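PDB 5NV9: putative sodium:solute symporter, which couples the inward Na+ gradient to the uptake of sialic acid, carrying N-acetylneuraminic acid into the cell together with two sodium ions. Local coordinates for residues L91-Y94 / F95-F99; Y111-R115 / F116-S120; T273-T276 / N277-V281. All coordinates share one frame; numbering follows the deposited sequence.

Contact 1: L91-Y94 / F95-F99; sequences LVFY and FYIPF
L91 and F95 both turn CG anti to their carbonyl carbons, with chi1 near -63°. Four residues apart on the helix and turned alike, they run side by side, and L91 CD1 meets F95 CE2 at 4.0 Å. V92 sends CG1 the other way, anti to its backbone N (chi1 175°), and this methyl lies 4.0 Å from I97 CD1. The V92 and I97 side chains cross at a slant. I97 CD1 also comes near the F93 ring.

The backbone changes its step here. V92 O accepts two bonds, from Y96 N at 3.0 Å and from I97 N at 3.0 Å. The bond from I97 is the straighter at 167° and spans five residues. This is a single pi-helical turn, i to i+5, within helix 89-102, at the cytoplasmic end of a transmembrane segment of the LeuT fold. A kink follows. P98 has no N-H to give, and its CD lies 3.3 Å from F93 O instead. L91 O is bound by F95 N and also faces the rim of the Y96 ring, in its plane. Y96 packs on F422, M423 and I426 of helix 415-427, while F93 and I97 lean on L274 of helix 267-301.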
ATOM      1  N   LEU A  91      16.939  -6.592   7.212  1.00 26.28           N
ATOM      2  CA  LEU A  91      16.366  -7.434   8.256  1.00 26.78           C
ATOM      3  C   LEU A  91      15.280  -8.363   7.664  1.00 24.65           C
ATOM      4  O   LEU A  91      15.165  -9.547   8.049  1.00 23.90           O
ATOM      5  CB  LEU A  91      15.758  -6.545   9.337  1.00 32.12           C
ATOM      6  CG  LEU A  91      16.709  -5.593  10.101  1.00 35.54           C
ATOM      7  CD1 LEU A  91      17.816  -6.428  10.701  1.00 37.46           C
ATOM      8  CD2 LEU A  91      17.293  -4.447   9.264  1.00 41.07           C
ATOM      9  N   VAL A  92      14.485  -7.840   6.707  1.00 22.26           N
ATOM     10  CA  VAL A  92      13.465  -8.657   6.059  1.00 22.01           C
ATOM     11  C   VAL A  92      14.147  -9.770   5.262  1.00 21.89           C
ATOM     12  O   VAL A  92      13.752 -10.940   5.321  1.00 22.59           O
ATOM     13  CB  VAL A  92      12.612  -7.824   5.105  1.00 23.55           C
ATOM     14  CG1 VAL A  92      11.632  -8.726   4.336  1.00 20.08           C
ATOM     15  CG2 VAL A  92      11.941  -6.678   5.872  1.00 24.39           C
ATOM     16  N   PHE A  93      15.155  -9.381   4.484  1.00 24.72           N
ATOM     17  CA  PHE A  93      15.939 -10.314   3.672  1.00 23.77           C
ATOM     18  C   PHE A  93      16.574 -11.432   4.491  1.00 26.71           C
ATOM     19  O   PHE A  93      16.472 -12.588   4.127  1.00 26.85           O
ATOM     20  CB  PHE A  93      17.006  -9.556   2.861  1.00 24.13           C
ATOM     21  CG  PHE A  93      17.730 -10.411   1.873  1.00 24.17           C
ATOM     22  CD1 PHE A  93      17.082 -10.849   0.726  1.00 26.50           C
ATOM     23  CD2 PHE A  93      19.047 -10.791   2.103  1.00 25.72           C
ATOM     24  CE1 PHE A  93      17.730 -11.647  -0.205  1.00 29.15           C
ATOM     25  CE2 PHE A  93      19.733 -11.583   1.175  1.00 31.02           C
ATOM     26  CZ  PHE A  93      19.061 -12.032   0.023  1.00 31.49           C
ATOM     27  N   TYR A  94      17.262 -11.092   5.561  1.00 28.04           N
ATOM     28  CA  TYR A  94      17.982 -12.068   6.319  1.00 30.45           C
ATOM     29  C   TYR A  94      17.111 -12.921   7.210  1.00 29.44           C
ATOM     30  O   TYR A  94      17.375 -14.104   7.334  1.00 23.98           O
ATOM     31  CB  TYR A  94      19.098 -11.404   7.134  1.00 35.59           C
ATOM     32  CG  TYR A  94      20.209 -10.930   6.230  1.00 41.47           C
ATOM     33  CD1 TYR A  94      20.836 -11.831   5.333  1.00 43.91           C
ATOM     34  CD2 TYR A  94      20.649  -9.601   6.249  1.00 46.28           C
ATOM     35  CE1 TYR A  94      21.839 -11.412   4.471  1.00 44.93           C
ATOM     36  CE2 TYR A  94      21.661  -9.170   5.392  1.00 45.63           C
ATOM     37  CZ  TYR A  94      22.258 -10.083   4.514  1.00 48.86           C
ATOM     38  OH  TYR A  94      23.252  -9.679   3.641  1.00 47.94           O
ATOM     39  N   PHE A  95      16.055 -12.369   7.810  1.00 25.45           N
ATOM     40  CA  PHE A  95      15.324 -13.141   8.828  1.00 24.80           C
ATOM     41  C   PHE A  95      13.998 -13.690   8.355  1.00 23.38           C
ATOM     42  O   PHE A  95      13.576 -14.716   8.906  1.00 22.41           O
ATOM     43  CB  PHE A  95      15.152 -12.318  10.088  1.00 26.06           C
ATOM     44  CG  PHE A  95      16.450 -11.980  10.746  1.00 31.53           C
ATOM     45  CD1 PHE A  95      17.265 -12.982  11.237  1.00 38.57           C
ATOM     46  CD2 PHE A  95      16.863 -10.667  10.885  1.00 34.57           C
ATOM     47  CE1 PHE A  95      18.489 -12.681  11.829  1.00 41.28           C
ATOM     48  CE2 PHE A  95      18.056 -10.357  11.511  1.00 37.67           C
ATOM     49  CZ  PHE A  95      18.884 -11.370  11.964  1.00 39.65           C
ATOM     50  N   TYR A  96      13.326 -13.027   7.386  1.00 21.06           N
ATOM     51  CA  TYR A  96      11.922 -13.396   7.025  1.00 20.38           C
ATOM     52  C   TYR A  96      11.891 -14.165   5.728  1.00 20.59           C
ATOM     53  O   TYR A  96      11.383 -15.256   5.678  1.00 19.91           O
ATOM     54  CB  TYR A  96      11.020 -12.160   6.943  1.00 22.30           C
ATOM     55  CG  TYR A  96      10.662 -11.481   8.283  1.00 22.13           C
ATOM     56  CD1 TYR A  96      11.555 -10.692   8.957  1.00 26.01           C
ATOM     57  CD2 TYR A  96       9.380 -11.621   8.826  1.00 26.97           C
ATOM     58  CE1 TYR A  96      11.238 -10.075  10.185  1.00 26.58           C
ATOM     59  CE2 TYR A  96       9.014 -10.994  10.025  1.00 26.85           C
ATOM     60  CZ  TYR A  96       9.956 -10.246  10.716  1.00 28.65           C
ATOM     61  OH  TYR A  96       9.542  -9.667  11.894  1.00 26.19           O
ATOM     62  N   ILE A  97      12.488 -13.595   4.669  1.00 22.23           N
ATOM     63  CA  ILE A  97      12.384 -14.150   3.273  1.00 23.29           C
ATOM     64  C   ILE A  97      12.792 -15.639   3.101  1.00 23.20           C
ATOM     65  O   ILE A  97      12.038 -16.411   2.432  1.00 24.28           O
ATOM     66  CB  ILE A  97      13.037 -13.219   2.235  1.00 22.70           C
ATOM     67  CG1 ILE A  97      12.071 -12.050   1.991  1.00 24.32           C
ATOM     68  CG2 ILE A  97      13.388 -13.953   0.953  1.00 24.84           C
ATOM     69  CD1 ILE A  97      12.646 -10.908   1.164  1.00 24.51           C
ATOM     70  N   PRO A  98      13.823 -16.081   3.822  1.00 24.05           N
ATOM     71  CA  PRO A  98      14.146 -17.527   3.759  1.00 27.85           C
ATOM     72  C   PRO A  98      13.030 -18.460   4.199  1.00 27.04           C
ATOM     73  O   PRO A  98      12.850 -19.512   3.574  1.00 29.44           O
ATOM     74  CB  PRO A  98      15.399 -17.663   4.646  1.00 26.90           C
ATOM     75  CG  PRO A  98      15.996 -16.290   4.669  1.00 27.14           C
ATOM     76  CD  PRO A  98      14.813 -15.342   4.633  1.00 25.72           C
ATOM     77  N   PHE A  99      12.254 -18.084   5.218  1.00 27.57           N
ATOM     78  CA  PHE A  99      11.106 -18.921   5.621  1.00 27.89           C
ATOM     79  C   PHE A  99      10.043 -18.940   4.571  1.00 26.23           C
ATOM     80  O   PHE A  99       9.538 -20.011   4.202  1.00 23.79           O
ATOM     81  CB  PHE A  99      10.515 -18.476   6.963  1.00 29.31           C
ATOM     82  CG  PHE A  99      11.395 -18.842   8.130  1.00 30.67           C
ATOM     83  CD1 PHE A  99      12.418 -18.026   8.519  1.00 28.90           C
ATOM     84  CD2 PHE A  99      11.189 -20.037   8.821  1.00 33.53           C
ATOM     85  CE1 PHE A  99      13.233 -18.392   9.557  1.00 32.90           C
ATOM     86  CE2 PHE A  99      12.003 -20.390   9.870  1.00 31.03           C
ATOM     87  CZ  PHE A  99      13.037 -19.569  10.229  1.00 28.07           C
TER

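Contact 2: Y111-R115 / F116-S120; sequences YLEAR and FDVRS
R115 and F116 make the main side-chain contact by CH-pi packing. R115 CG sits over the centre of the F116 ring, 3.7 Å from the centroid and 4° off the ring normal. The R115 chain bends at chi2 (60°), which carries the guanidinium past the rim on the CE1 side. F116 CE1 lies over one face of that group, 3.4 Å from R115 NH1, with the two planes 41° apart. The guanidinium is held by backbone carbonyls: NE binds G425 O and NH1 binds A431 O.

Apolar contacts are fewer. L112 CD2 faces F116 CD2, and L112 CB meets S120 CB at 4.1 Å.

One backbone bond spans the two segments, F116 N to L112 O at 2.8 Å. F116 then leaves helical geometry, and D117 is the N-cap of helix 118-151. The arrangement is a short two-residue turn between helices 110-115 and 118-151, at the cytoplasmic start of a transmembrane helix. D117 OD1 takes the capping bond from R119 N at 3.0 Å, and the N-H approaches from well out of the carboxylate plane.

Charged and water-mediated bonds complete the turn. R119 grips D117 side-on: NE and NH2 both reach OD2, on its syn side, and NH2 stands 2.8 Å away. The E113 side chain runs alongside V118 in van der Waals contact, with E113 OE1 3.7 Å from V118 CG2. E113 OE1 forms salt bridges with R121 and R362. E113 OE2 accepts from a water that in turn accepts from V118 N, so the same glutamate reaches the first turn of the new helix. K484 NZ binds both E113 O and F116 O, which brings the C-terminal tail onto the turn.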
ATOM      1  N   TYR A 111       3.062 -19.339   7.006  1.00 21.32           N
ATOM      2  CA  TYR A 111       4.160 -19.351   7.967  1.00 22.54           C
ATOM      3  C   TYR A 111       3.626 -19.504   9.431  1.00 23.16           C
ATOM      4  O   TYR A 111       4.213 -20.251  10.226  1.00 20.05           O
ATOM      5  CB  TYR A 111       5.046 -18.096   7.838  1.00 23.58           C
ATOM      6  CG  TYR A 111       5.940 -17.913   9.015  1.00 24.22           C
ATOM      7  CD1 TYR A 111       7.107 -18.647   9.118  1.00 26.31           C
ATOM      8  CD2 TYR A 111       5.580 -17.045  10.088  1.00 24.14           C
ATOM      9  CE1 TYR A 111       7.920 -18.535  10.240  1.00 24.82           C
ATOM     10  CE2 TYR A 111       6.370 -16.944  11.212  1.00 22.99           C
ATOM     11  CZ  TYR A 111       7.539 -17.682  11.290  1.00 24.58           C
ATOM     12  OH  TYR A 111       8.366 -17.562  12.389  1.00 23.44           O
ATOM     13  N   LEU A 112       2.540 -18.770   9.757  1.00 22.86           N
ATOM     14  CA  LEU A 112       1.985 -18.753  11.098  1.00 24.63           C
ATOM     15  C   LEU A 112       1.422 -20.112  11.532  1.00 24.95           C
ATOM     16  O   LEU A 112       1.537 -20.454  12.711  1.00 24.03           O
ATOM     17  CB  LEU A 112       0.930 -17.664  11.284  1.00 23.33           C
ATOM     18  CG  LEU A 112       1.362 -16.186  11.099  1.00 22.78           C
ATOM     19  CD1 LEU A 112       0.166 -15.257  11.217  1.00 21.75           C
ATOM     20  CD2 LEU A 112       2.484 -15.773  12.043  1.00 21.89           C
ATOM     21  N   GLU A 113       0.864 -20.886  10.606  1.00 22.58           N
ATOM     22  CA  GLU A 113       0.457 -22.230  10.929  1.00 22.77           C
ATOM     23  C   GLU A 113       1.690 -23.095  11.099  1.00 22.93           C
ATOM     24  O   GLU A 113       1.767 -23.849  12.073  1.00 26.74           O
ATOM     25  CB  GLU A 113      -0.508 -22.850   9.926  1.00 23.11           C
ATOM     26  CG  GLU A 113      -0.784 -24.313  10.219  1.00 24.60           C
ATOM     27  CD  GLU A 113      -2.118 -24.818   9.715  1.00 27.84           C
ATOM     28  OE1 GLU A 113      -2.739 -24.228   8.805  1.00 26.61           O
ATOM     29  OE2 GLU A 113      -2.580 -25.824  10.287  1.00 31.85           O
ATOM     30  N   ALA A 114       2.660 -22.999  10.211  1.00 22.79           N
ATOM     31  CA  ALA A 114       3.908 -23.753  10.383  1.00 24.79           C
ATOM     32  C   ALA A 114       4.650 -23.465  11.690  1.00 25.03           C
ATOM     33  O   ALA A 114       5.223 -24.359  12.268  1.00 23.47           O
ATOM     34  CB  ALA A 114       4.845 -23.503   9.211  1.00 28.36           C
ATOM     35  N   ARG A 115       4.655 -22.204  12.147  1.00 23.52           N
ATOM     36  CA  ARG A 115       5.386 -21.776  13.338  1.00 21.72           C
ATOM     37  C   ARG A 115       4.571 -22.010  14.603  1.00 22.15           C
ATOM     38  O   ARG A 115       5.142 -22.360  15.652  1.00 19.98           O
ATOM     39  CB  ARG A 115       5.706 -20.263  13.210  1.00 23.12           C
ATOM     40  CG  ARG A 115       6.359 -19.622  14.408  1.00 24.68           C
ATOM     41  CD  ARG A 115       7.702 -20.314  14.707  1.00 25.12           C
ATOM     42  NE  ARG A 115       8.326 -19.713  15.854  1.00 24.47           N
ATOM     43  CZ  ARG A 115       8.055 -20.037  17.107  1.00 24.86           C
ATOM     44  NH1 ARG A 115       7.197 -21.001  17.362  1.00 26.31           N
ATOM     45  NH2 ARG A 115       8.651 -19.398  18.103  1.00 25.74           N
ATOM     46  N   PHE A 116       3.252 -21.757  14.499  1.00 21.02           N
ATOM     47  CA  PHE A 116       2.317 -21.761  15.592  1.00 21.65           C
ATOM     48  C   PHE A 116       1.187 -22.753  15.330  1.00 22.98           C
ATOM     49  O   PHE A 116       1.395 -24.007  15.357  1.00 23.85           O
ATOM     50  CB  PHE A 116       1.781 -20.323  15.833  1.00 22.68           C
ATOM     51  CG  PHE A 116       2.836 -19.357  16.321  1.00 23.15           C
ATOM     52  CD1 PHE A 116       3.664 -19.688  17.376  1.00 24.79           C
ATOM     53  CD2 PHE A 116       2.978 -18.087  15.731  1.00 22.16           C
ATOM     54  CE1 PHE A 116       4.644 -18.795  17.827  1.00 24.75           C
ATOM     55  CE2 PHE A 116       3.911 -17.198  16.195  1.00 23.08           C
ATOM     56  CZ  PHE A 116       4.765 -17.552  17.234  1.00 23.48           C
ATOM     57  N   ASP A 117      -0.001 -22.270  15.039  1.00 21.02           N
ATOM     58  CA  ASP A 117      -1.027 -23.209  14.534  1.00 23.77           C
ATOM     59  C   ASP A 117      -2.033 -22.456  13.642  1.00 24.42           C
ATOM     60  O   ASP A 117      -1.793 -21.293  13.310  1.00 22.26           O
ATOM     61  CB  ASP A 117      -1.689 -23.953  15.693  1.00 26.00           C
ATOM     62  CG  ASP A 117      -2.512 -23.058  16.564  1.00 25.38           C
ATOM     63  OD1 ASP A 117      -2.672 -21.877  16.235  1.00 29.16           O
ATOM     64  OD2 ASP A 117      -3.010 -23.541  17.601  1.00 28.89           O
ATOM     65  N   VAL A 118      -3.129 -23.122  13.269  1.00 22.63           N
ATOM     66  CA  VAL A 118      -4.099 -22.565  12.387  1.00 24.09           C
ATOM     67  C   VAL A 118      -4.836 -21.345  12.942  1.00 22.77           C
ATOM     68  O   VAL A 118      -5.346 -20.542  12.167  1.00 20.65           O
ATOM     69  CB  VAL A 118      -5.095 -23.675  11.924  1.00 26.86           C
ATOM     70  CG1 VAL A 118      -6.100 -24.041  13.005  1.00 28.08           C
ATOM     71  CG2 VAL A 118      -5.779 -23.287  10.641  1.00 26.58           C
ATOM     72  N   ARG A 119      -4.868 -21.146  14.252  1.00 20.22           N
ATOM     73  CA  ARG A 119      -5.610 -20.007  14.812  1.00 21.13           C
ATOM     74  C   ARG A 119      -4.886 -18.695  14.494  1.00 23.10           C
ATOM     75  O   ARG A 119      -5.511 -17.658  14.265  1.00 24.18           O
ATOM     76  CB  ARG A 119      -5.880 -20.192  16.350  1.00 23.36           C
ATOM     77  CG  ARG A 119      -6.740 -21.412  16.737  1.00 23.09           C
ATOM     78  CD  ARG A 119      -6.747 -21.674  18.250  1.00 27.82           C
ATOM     79  NE  ARG A 119      -5.414 -22.089  18.687  1.00 29.12           N
ATOM     80  CZ  ARG A 119      -5.012 -22.256  19.944  1.00 31.31           C
ATOM     81  NH1 ARG A 119      -5.845 -22.051  20.947  1.00 30.59           N
ATOM     82  NH2 ARG A 119      -3.767 -22.641  20.193  1.00 30.08           N
ATOM     83  N   SER A 120      -3.567 -18.717  14.510  1.00 21.53           N
ATOM     84  CA  SER A 120      -2.829 -17.540  14.251  1.00 22.68           C
ATOM     85  C   SER A 120      -2.893 -17.277  12.754  1.00 22.68           C
ATOM     86  O   SER A 120      -2.918 -16.118  12.344  1.00 21.28           O
ATOM     87  CB  SER A 120      -1.358 -17.721  14.638  1.00 24.32           C
ATOM     88  OG  SER A 120      -1.147 -17.587  16.041  1.00 27.93           O
TER
HETATM   89  O   HOH W   1      -2.939 -26.095  13.463  1.00 30.48           O

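Contact 3: T273-T276 / N277-V281; sequences TLIT and NAKLV
N277 begins the second segment, and its N binds T273 O at 3.1 Å in a nearly straight bond of 165°. N277 CB also rests 3.5 Å from that same carbonyl oxygen. CG is anti to the backbone N (chi1 172°), and the side chain packs on V54 and F55 of helix 47-58 and on L89 of helix 89-102. The N277 side chain is about 6 Å from the bound sialic acid.

A278 comes next. Its N bonds to L274 O at 2.9 Å and 170°. The methyl carbon CB rests on two carbonyl oxygens, L274 O and I275 O, 3.5 Å from each.

K279 N bonds to I275 O at 3.0 Å. The lysine chain is extended beyond CG and lies beside I275, pointing the same way. K279 CE touches I275 CG2 at 3.8 Å, and CG passes close to I275 O. The ammonium reaches a water through a weak bond, and that water donates to T276 OG1. T276 OG1 also bonds to R272 O, one turn back. Both I275 and K279 are on the surface.

L280 N closes the run on T276 O at 3.3 Å, the longest of the four backbone bonds between the segments. L280 CG also leans on this oxygen.

V281 N donates to N277 O, within the segment. Its side chain packs on F55, Q82 and I86 and touches the sialic acid. The run is regular alpha-helix in helix 267-301: from N277 to V281 each N-H is bonded to the carbonyl four residues back. V281, one of eleven pocket residues, brings this transmembrane helix of the LeuT fold to the substrate pocket.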
ATOM      1  N   THR A 273      14.877  -7.579  -6.186  1.00 22.07           N
ATOM      2  CA  THR A 273      13.572  -7.023  -5.860  1.00 22.63           C
ATOM      3  C   THR A 273      13.712  -5.963  -4.729  1.00 21.11           C
ATOM      4  O   THR A 273      13.206  -4.825  -4.847  1.00 19.60           O
ATOM      5  CB  THR A 273      12.574  -8.138  -5.413  1.00 23.45           C
ATOM      6  OG1 THR A 273      12.412  -9.112  -6.431  1.00 24.32           O
ATOM      7  CG2 THR A 273      11.202  -7.590  -5.002  1.00 23.77           C
ATOM      8  N   LEU A 274      14.369  -6.317  -3.626  1.00 22.13           N
ATOM      9  CA  LEU A 274      14.460  -5.346  -2.513  1.00 22.73           C
ATOM     10  C   LEU A 274      15.321  -4.200  -2.911  1.00 22.71           C
ATOM     11  O   LEU A 274      15.022  -3.059  -2.535  1.00 23.78           O
ATOM     12  CB  LEU A 274      14.943  -5.943  -1.182  1.00 23.47           C
ATOM     13  CG  LEU A 274      14.190  -7.180  -0.664  1.00 25.64           C
ATOM     14  CD1 LEU A 274      14.782  -7.805   0.619  1.00 25.29           C
ATOM     15  CD2 LEU A 274      12.760  -6.851  -0.364  1.00 25.53           C
ATOM     16  N   ILE A 275      16.371  -4.449  -3.701  1.00 23.83           N
ATOM     17  CA  ILE A 275      17.291  -3.340  -4.060  1.00 23.84           C
ATOM     18  C   ILE A 275      16.618  -2.305  -4.989  1.00 23.15           C
ATOM     19  O   ILE A 275      16.714  -1.084  -4.772  1.00 18.32           O
ATOM     20  CB  ILE A 275      18.572  -3.859  -4.690  1.00 25.01           C
ATOM     21  CG1 ILE A 275      19.412  -4.496  -3.588  1.00 27.52           C
ATOM     22  CG2 ILE A 275      19.386  -2.744  -5.367  1.00 26.64           C
ATOM     23  CD1 ILE A 275      20.334  -5.572  -4.093  1.00 30.08           C
ATOM     24  N   THR A 276      15.875  -2.813  -5.969  1.00 22.35           N
ATOM     25  CA  THR A 276      15.165  -1.953  -6.885  1.00 22.28           C
ATOM     26  C   THR A 276      14.091  -1.095  -6.162  1.00 21.87           C
ATOM     27  O   THR A 276      13.877   0.092  -6.487  1.00 19.03           O
ATOM     28  CB  THR A 276      14.473  -2.795  -7.951  1.00 22.82           C
ATOM     29  OG1 THR A 276      15.446  -3.568  -8.643  1.00 24.93           O
ATOM     30  CG2 THR A 276      13.777  -1.916  -8.924  1.00 22.26           C
ATOM     31  N   ASN A 277      13.349  -1.737  -5.264  1.00 21.65           N
ATOM     32  CA  ASN A 277      12.365  -1.050  -4.482  1.00 21.38           C
ATOM     33  C   ASN A 277      13.048   0.023  -3.625  1.00 20.47           C
ATOM     34  O   ASN A 277      12.596   1.173  -3.628  1.00 22.46           O
ATOM     35  CB  ASN A 277      11.562  -2.018  -3.619  1.00 22.11           C
ATOM     36  CG  ASN A 277      10.664  -1.296  -2.652  1.00 22.46           C
ATOM     37  OD1 ASN A 277       9.639  -0.775  -3.050  1.00 21.70           O
ATOM     38  ND2 ASN A 277      11.083  -1.214  -1.353  1.00 22.81           N
ATOM     39  N   ALA A 278      14.126  -0.320  -2.924  1.00 20.11           N
ATOM     40  CA  ALA A 278      14.898   0.695  -2.185  1.00 21.89           C
ATOM     41  C   ALA A 278      15.355   1.932  -2.965  1.00 24.83           C
ATOM     42  O   ALA A 278      15.215   3.053  -2.486  1.00 25.13           O
ATOM     43  CB  ALA A 278      16.061   0.076  -1.482  1.00 24.03           C
ATOM     44  N   LYS A 279      15.864   1.742  -4.171  1.00 27.97           N
ATOM     45  CA  LYS A 279      16.235   2.858  -5.033  1.00 26.99           C
ATOM     46  C   LYS A 279      15.062   3.799  -5.310  1.00 25.61           C
ATOM     47  O   LYS A 279      15.213   5.008  -5.159  1.00 22.48           O
ATOM     48  CB  LYS A 279      16.781   2.337  -6.325  1.00 28.77           C
ATOM     49  CG  LYS A 279      18.142   1.678  -6.127  1.00 33.10           C
ATOM     50  CD  LYS A 279      18.518   0.862  -7.349  1.00 39.76           C
ATOM     51  CE  LYS A 279      19.975   0.456  -7.301  1.00 43.42           C
ATOM     52  NZ  LYS A 279      20.379   0.073  -8.679  1.00 48.09           N
ATOM     53  N   LEU A 280      13.888   3.230  -5.616  1.00 22.81           N
ATOM     54  CA  LEU A 280      12.690   4.027  -5.886  1.00 22.18           C
ATOM     55  C   LEU A 280      12.198   4.812  -4.674  1.00 22.67           C
ATOM     56  O   LEU A 280      11.810   5.988  -4.799  1.00 20.07           O
ATOM     57  CB  LEU A 280      11.558   3.152  -6.469  1.00 22.28           C
ATOM     58  CG  LEU A 280      11.820   2.694  -7.903  1.00 23.42           C
ATOM     59  CD1 LEU A 280      10.913   1.517  -8.310  1.00 23.26           C
ATOM     60  CD2 LEU A 280      11.600   3.874  -8.854  1.00 25.52           C
ATOM     61  N   VAL A 281      12.229   4.171  -3.484  1.00 21.83           N
ATOM     62  CA  VAL A 281      11.756   4.767  -2.283  1.00 21.64           C
ATOM     63  C   VAL A 281      12.736   5.873  -1.839  1.00 23.00           C
ATOM     64  O   VAL A 281      12.343   6.862  -1.217  1.00 21.12           O
ATOM     65  CB  VAL A 281      11.530   3.687  -1.194  1.00 22.20           C
ATOM     66  CG1 VAL A 281      11.179   4.330   0.123  1.00 25.08           C
ATOM     67  CG2 VAL A 281      10.416   2.739  -1.616  1.00 22.59           C
TER
HETATM   68  O   HOH W   2      18.146  -2.273  -8.913  1.00 48.62           O

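In the fold
The three contacts come in series along the chain, and none encloses another. Contact 1 lies on helix 89-102; contact 2 joins the next helix, 110-115, to helix 118-151. Their centres are about 17 Å apart. They touch through F99 CD2 and Y111 CE1 at 3.9 Å. Contact 3 comes much later, on helix 267-301, yet its centre is about 16 Å from that of contact 1. There L274 CD1 packs against F93 CB at 3.6 Å. Contacts 2 and 3 do not meet, and their centres are about 30 Å apart. Contact 1 thus stands between the substrate pocket beside contact 3 and the cytoplasmic turn of contact 2.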